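Local coordinates for protein beta-glucanase (Clostridium thermocellum, PDB 3WVJ) that probably hydrolyses mixed-linkage beta-1,3-1,4-glucans such as lichenan, as a thermostable endo-acting glucanase of glycoside hydrolase family 16, at residues Pro37-Phe42 and Ile48-Arg53; Ile158-Tyr161 and Val167-Gly170. All blocks are in the same frame, centred on the assembly; numbering follows the deposited sequence.

Interaction 1: residues Pro37-Phe42 and Ile48-Arg53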
loop_
_atom_site.group_PDB
_atom_site.type_symbol
_atom_site.label_atom_id
_atom_site.label_comp_id
_atom_site.label_asym_id
_atom_site.label_seq_id
_atom_site.Cartn_x
_atom_site.Cartn_y
_atom_site.Cartn_z
ATOM N N PRO A 37 -16.065 2.498 2.507
ATOM C CA PRO A 37 -16.201 1.807 1.192
ATOM C C PRO A 37 -16.473 2.717 0.005
ATOM O O PRO A 37 -15.943 2.484 -1.064
ATOM C CB PRO A 37 -17.322 0.802 1.446
ATOM C CG PRO A 37 -17.120 0.466 2.948
ATOM C CD PRO A 37 -16.994 1.892 3.481
ATOM N N SER A 38 -17.232 3.774 0.216
ATOM C CA SER A 38 -17.622 4.693 -0.906
ATOM C C SER A 38 -16.348 5.265 -1.599
ATOM O O SER A 38 -16.415 5.724 -2.744
ATOM C CB SER A 38 -18.496 5.788 -0.383
ATOM O OG SER A 38 -17.824 6.442 0.645
ATOM N N GLN A 39 -15.177 5.189 -0.916
ATOM C CA GLN A 39 -13.989 5.817 -1.437
ATOM C C GLN A 39 -13.092 4.900 -2.280
ATOM O O GLN A 39 -11.960 5.309 -2.718
ATOM C CB GLN A 39 -13.164 6.346 -0.239
ATOM C CG GLN A 39 -13.915 7.386 0.552
ATOM C CD GLN A 39 -14.635 8.427 -0.338
ATOM O OE1 GLN A 39 -13.982 9.246 -1.059
ATOM N NE2 GLN A 39 -15.964 8.453 -0.258
ATOM N N VAL A 40 -13.527 3.645 -2.395
ATOM C CA VAL A 40 -12.929 2.698 -3.303
ATOM C C VAL A 40 -13.907 2.516 -4.463
ATOM O O VAL A 40 -14.927 1.950 -4.226
ATOM C CB VAL A 40 -12.727 1.334 -2.566
ATOM C CG1 VAL A 40 -12.111 0.316 -3.490
ATOM C CG2 VAL A 40 -11.810 1.497 -1.348
ATOM N N THR A 41 -13.581 2.929 -5.690
ATOM C CA THR A 41 -14.528 2.873 -6.826
ATOM C C THR A 41 -13.665 2.344 -7.948
ATOM O O THR A 41 -12.433 2.130 -7.737
ATOM C CB THR A 41 -15.059 4.263 -7.215
ATOM O OG1 THR A 41 -13.924 5.111 -7.453
ATOM C CG2 THR A 41 -15.920 4.846 -6.098
ATOM N N PHE A 42 -14.297 2.075 -9.082
ATOM C CA PHE A 42 -13.667 1.466 -10.247
ATOM C C PHE A 42 -14.040 2.267 -11.499
ATOM O O PHE A 42 -15.211 2.554 -11.735
ATOM C CB PHE A 42 -14.036 -0.033 -10.343
ATOM C CG PHE A 42 -13.664 -0.786 -9.108
ATOM C CD1 PHE A 42 -12.419 -1.405 -8.992
ATOM C CD2 PHE A 42 -14.500 -0.784 -7.977
ATOM C CE1 PHE A 42 -12.017 -2.023 -7.790
ATOM C CE2 PHE A 42 -14.088 -1.395 -6.776
ATOM C CZ PHE A 42 -12.854 -2.021 -6.686
ATOM N N ILE A 48 -9.841 3.030 -7.885
ATOM C CA ILE A 48 -9.531 4.417 -7.503
ATOM C C ILE A 48 -9.738 4.543 -5.979
ATOM O O ILE A 48 -10.732 4.061 -5.449
ATOM C CB ILE A 48 -10.389 5.375 -8.322
ATOM C CG1 ILE A 48 -10.067 5.099 -9.770
ATOM C CG2 ILE A 48 -10.053 6.814 -8.017
ATOM C CD1 ILE A 48 -10.185 6.309 -10.618
ATOM N N LEU A 49 -8.737 5.074 -5.266
ATOM C CA LEU A 49 -8.921 5.466 -3.898
ATOM C C LEU A 49 -9.038 6.967 -3.880
ATOM O O LEU A 49 -8.205 7.661 -4.473
ATOM C CB LEU A 49 -7.689 5.071 -3.018
ATOM C CG LEU A 49 -7.381 3.582 -2.927
ATOM C CD1 LEU A 49 -6.185 3.437 -1.942
ATOM C CD2 LEU A 49 -8.570 2.816 -2.386
ATOM N N THR A 50 -10.087 7.481 -3.241
ATOM C CA THR A 50 -10.334 8.932 -3.248
ATOM C C THR A 50 -10.377 9.448 -1.830
ATOM O O THR A 50 -11.197 9.000 -1.030
ATOM C CB THR A 50 -11.632 9.317 -3.990
ATOM O OG1 THR A 50 -11.580 8.783 -5.319
ATOM C CG2 THR A 50 -11.769 10.831 -4.086
ATOM N N LEU A 51 -9.448 10.348 -1.536
ATOM C CA LEU A 51 -9.379 11.067 -0.279
ATOM C C LEU A 51 -10.189 12.321 -0.502
ATOM O O LEU A 51 -10.000 13.073 -1.483
ATOM C CB LEU A 51 -7.970 11.446 0.008
ATOM C CG LEU A 51 -7.701 12.514 1.077
ATOM C CD1 LEU A 51 -8.319 12.093 2.385
ATOM C CD2 LEU A 51 -6.202 12.698 1.268
ATOM N N ASP A 52 -11.131 12.523 0.390
ATOM C CA ASP A 52 -12.098 13.591 0.270
ATOM C C ASP A 52 -12.513 14.014 1.669
ATOM O O ASP A 52 -12.265 13.306 2.678
ATOM C CB ASP A 52 -13.281 13.153 -0.604
ATOM C CG ASP A 52 -14.066 14.336 -1.168
ATOM O OD1 ASP A 52 -13.672 15.525 -1.086
ATOM O OD2 ASP A 52 -15.139 14.083 -1.691
ATOM N N ARG A 53 -13.061 15.206 1.753
ATOM C CA ARG A 53 -13.549 15.721 2.982
ATOM C C ARG A 53 -14.664 14.821 3.453
ATOM O O ARG A 53 -15.365 14.202 2.631
ATOM C CB ARG A 53 -14.069 17.141 2.762
ATOM C CG ARG A 53 -14.297 17.938 4.051
ATOM C CD ARG A 53 -13.968 19.401 3.851
ATOM N NE ARG A 53 -12.531 19.504 3.602
ATOM C CZ ARG A 53 -11.952 20.415 2.816
ATOM N NH1 ARG A 53 -12.679 21.340 2.189
ATOM N NH2 ARG A 53 -10.632 20.396 2.661
HETATM O O HOH W 1 -12.639 6.153 -5.373
#

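Interaction 2: residues Ile158-Tyr161 and Val167-Gly170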
loop_
_atom_site.group_PDB
_atom_site.type_symbol
_atom_site.label_atom_id
_atom_site.label_comp_id
_atom_site.label_asym_id
_atom_site.label_seq_id
_atom_site.Cartn_x
_atom_site.Cartn_y
_atom_site.Cartn_z
ATOM N N ILE A 158 14.133 -8.901 1.640
ATOM C CA ILE A 158 13.123 -8.288 0.822
ATOM C C ILE A 158 13.848 -7.531 -0.294
ATOM O O ILE A 158 14.622 -6.645 -0.041
ATOM C CB ILE A 158 12.209 -7.323 1.616
ATOM C CG1 ILE A 158 11.547 -8.045 2.807
ATOM C CG2 ILE A 158 11.044 -6.892 0.731
ATOM C CD1 ILE A 158 10.866 -7.115 3.809
ATOM N N ASP A 159 13.549 -7.880 -1.529
ATOM C CA ASP A 159 14.126 -7.208 -2.660
ATOM C C ASP A 159 13.101 -6.337 -3.317
ATOM O O ASP A 159 12.029 -6.868 -3.729
ATOM C CB ASP A 159 14.608 -8.262 -3.657
ATOM C CG ASP A 159 15.930 -8.818 -3.280
ATOM O OD1 ASP A 159 16.614 -8.288 -2.352
ATOM O OD2 ASP A 159 16.311 -9.804 -3.932
ATOM N N PHE A 160 13.385 -5.032 -3.394
ATOM C CA PHE A 160 12.453 -4.048 -3.965
ATOM C C PHE A 160 12.672 -3.768 -5.480
ATOM O O PHE A 160 13.776 -3.572 -5.929
ATOM C CB PHE A 160 12.429 -2.751 -3.123
ATOM C CG PHE A 160 11.827 -2.937 -1.720
ATOM C CD1 PHE A 160 10.469 -2.786 -1.496
ATOM C CD2 PHE A 160 12.635 -3.263 -0.616
ATOM C CE1 PHE A 160 9.904 -2.970 -0.212
ATOM C CE2 PHE A 160 12.083 -3.447 0.662
ATOM C CZ PHE A 160 10.723 -3.275 0.877
ATOM N N TYR A 161 11.569 -3.805 -6.232
ATOM C CA TYR A 161 11.537 -3.595 -7.710
ATOM C C TYR A 161 10.771 -2.329 -8.092
ATOM O O TYR A 161 9.779 -1.944 -7.453
ATOM C CB TYR A 161 10.948 -4.801 -8.452
ATOM C CG TYR A 161 11.775 -6.069 -8.312
ATOM C CD1 TYR A 161 12.455 -6.651 -9.403
ATOM C CD2 TYR A 161 11.876 -6.708 -7.082
ATOM C CE1 TYR A 161 13.207 -7.816 -9.248
ATOM C CE2 TYR A 161 12.618 -7.872 -6.928
ATOM C CZ TYR A 161 13.286 -8.422 -7.993
ATOM O OH TYR A 161 14.020 -9.572 -7.731
ATOM N N VAL A 167 16.047 -2.766 -7.286
ATOM C CA VAL A 167 16.826 -1.603 -6.955
ATOM C C VAL A 167 17.392 -1.579 -5.548
ATOM O O VAL A 167 18.178 -0.727 -5.262
ATOM C CB VAL A 167 16.063 -0.279 -7.256
ATOM C CG1 VAL A 167 15.669 -0.245 -8.728
ATOM C CG2 VAL A 167 14.831 -0.125 -6.403
ATOM N N TYR A 168 16.985 -2.506 -4.679
ATOM C CA TYR A 168 17.343 -2.472 -3.273
ATOM C C TYR A 168 17.082 -3.822 -2.608
ATOM O O TYR A 168 16.143 -4.543 -3.008
ATOM C CB TYR A 168 16.527 -1.377 -2.570
ATOM C CG TYR A 168 16.771 -1.242 -1.078
ATOM C CD1 TYR A 168 17.981 -0.747 -0.587
ATOM C CD2 TYR A 168 15.758 -1.578 -0.141
ATOM C CE1 TYR A 168 18.224 -0.602 0.772
ATOM C CE2 TYR A 168 15.992 -1.435 1.246
ATOM C CZ TYR A 168 17.223 -0.963 1.692
ATOM O OH TYR A 168 17.508 -0.784 3.064
ATOM N N ARG A 169 17.914 -4.161 -1.613
ATOM C CA ARG A 169 17.657 -5.336 -0.747
ATOM C C ARG A 169 17.649 -4.886 0.735
ATOM O O ARG A 169 18.550 -4.225 1.144
ATOM C CB ARG A 169 18.760 -6.394 -0.910
ATOM C CG ARG A 169 18.546 -7.612 0.007
ATOM C CD ARG A 169 19.485 -8.754 -0.334
ATOM N NE ARG A 169 18.881 -9.570 -1.374
ATOM C CZ ARG A 169 19.417 -10.709 -1.796
ATOM N NH1 ARG A 169 20.570 -11.145 -1.263
ATOM N NH2 ARG A 169 18.792 -11.403 -2.741
ATOM N N GLY A 170 16.641 -5.274 1.522
ATOM C CA GLY A 170 16.724 -5.122 2.977
ATOM C C GLY A 170 16.978 -6.479 3.594
ATOM O O GLY A 170 16.563 -7.528 3.054
#

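Interaction 1: residues Pro37-Phe42 and Ile48-Arg53
Gln39, at the end of a short 3-10 turn, makes the first link: its backbone O accepts a hydrogen bond from Thr50 N (2.9 Å), while its CB lies 3.4 Å from Thr50 O. The same carbonyl also meets the CA-H of Leu49. Next comes Val40, facing Leu49 in an antiparallel non-hydrogen-bonded pair. Their side chains run side by side in the same direction, and Val40 CG2 touches Leu49 CD2 at 3.6 Å; Tyr66 packs on Val40 and Tyr208 on Leu49. Thr41 then forms a hydrogen-bonded pair with Ile48: Thr41 N reaches Ile48 O at 3.1 Å, and Ile48 N returns to Thr41 O at 2.7 Å, almost straight (173°) but with the donor tilted from the carbonyl plane. On the other face, a chi1 of 54° sets Thr41 OG1 between N and C of its own backbone, where it rests 3.6 Å from Ile48 CB and binds a water at 2.7 Å. That water donates to Ile48 O and also bonds Thr50 OG1, whose second partner is Gln205. Strands 40-43 and 46-53, antiparallel and joined by a short turn, form a beta hairpin, set in the jelly roll of family 16.

Interaction 2: residues Ile158-Tyr161 and Val167-Gly170
A beta hairpin carries this contact, joining Ile158-Tyr161 to Val167-Gly170 as antiparallel neighbours, the N-to-C directions of the two short segments 162° apart. At one end Ile158 and Gly170 form a hydrogen-bonded pair, Ile158 N to Gly170 O at 3.1 Å and Gly170 N to Ile158 O at 2.9 Å. Beside them, in the non-hydrogen-bonded pair, Asp159 meets Arg169 in a side-on salt bridge. Arg169 NE gives its N-H to Asp159 OD1 at 2.8 Å and Arg169 NH2 gives one to Asp159 OD2 at 3.2 Å, both entering at the syn lone pairs. Carboxylate and guanidinium are thus nearly coplanar, 8° apart, and the two bonds together fix the rotation of each group. The arginine chain leaves the strand extended and turns at chi3 (-87°), which brings NE alongside the acid. Lys166 makes a second salt bridge to Asp159 OD2, so two cations draw on the one carboxylate, which would probably stay ionised.

On the opposite face, Phe160 and Tyr168 run side by side, and Phe160 CD2 comes in at the edge of the tyrosine ring, 3.6 Å from Tyr168 CD2. Phe122 stacks with the Phe160 ring and Tyr134 with that of Tyr168. Phe160 is bonded to two successive residues of the other strand: its N donates to Tyr168 O at 2.8 Å, and its O accepts from Val167 N at 2.8 Å. With the nearly helical psi of Val167, this resembles a classic beta bulge in a hairpin at the edge of the jelly roll.

Interaction 1 closes before interaction 2 opens along the chain, and the two lie on opposite sides of its centre, with their own centres 30 Å apart and nearest atoms about 17 Å apart. Each joins the arms of a local hairpin, strands 40-43 and 46-53 in the first, strands 157-162 and 165-170 in the second. Neither hairpin stands alone: strand 46-53 also pairs with 61-72 and 204-214, and strand 157-162 with 147-154. Strand 75-82 pairs with both 147-154 and 204-214, completing a strand-to-strand route between them. The two contacts belong to separate, distant parts of one beta jelly roll, the fold of the catalytic module.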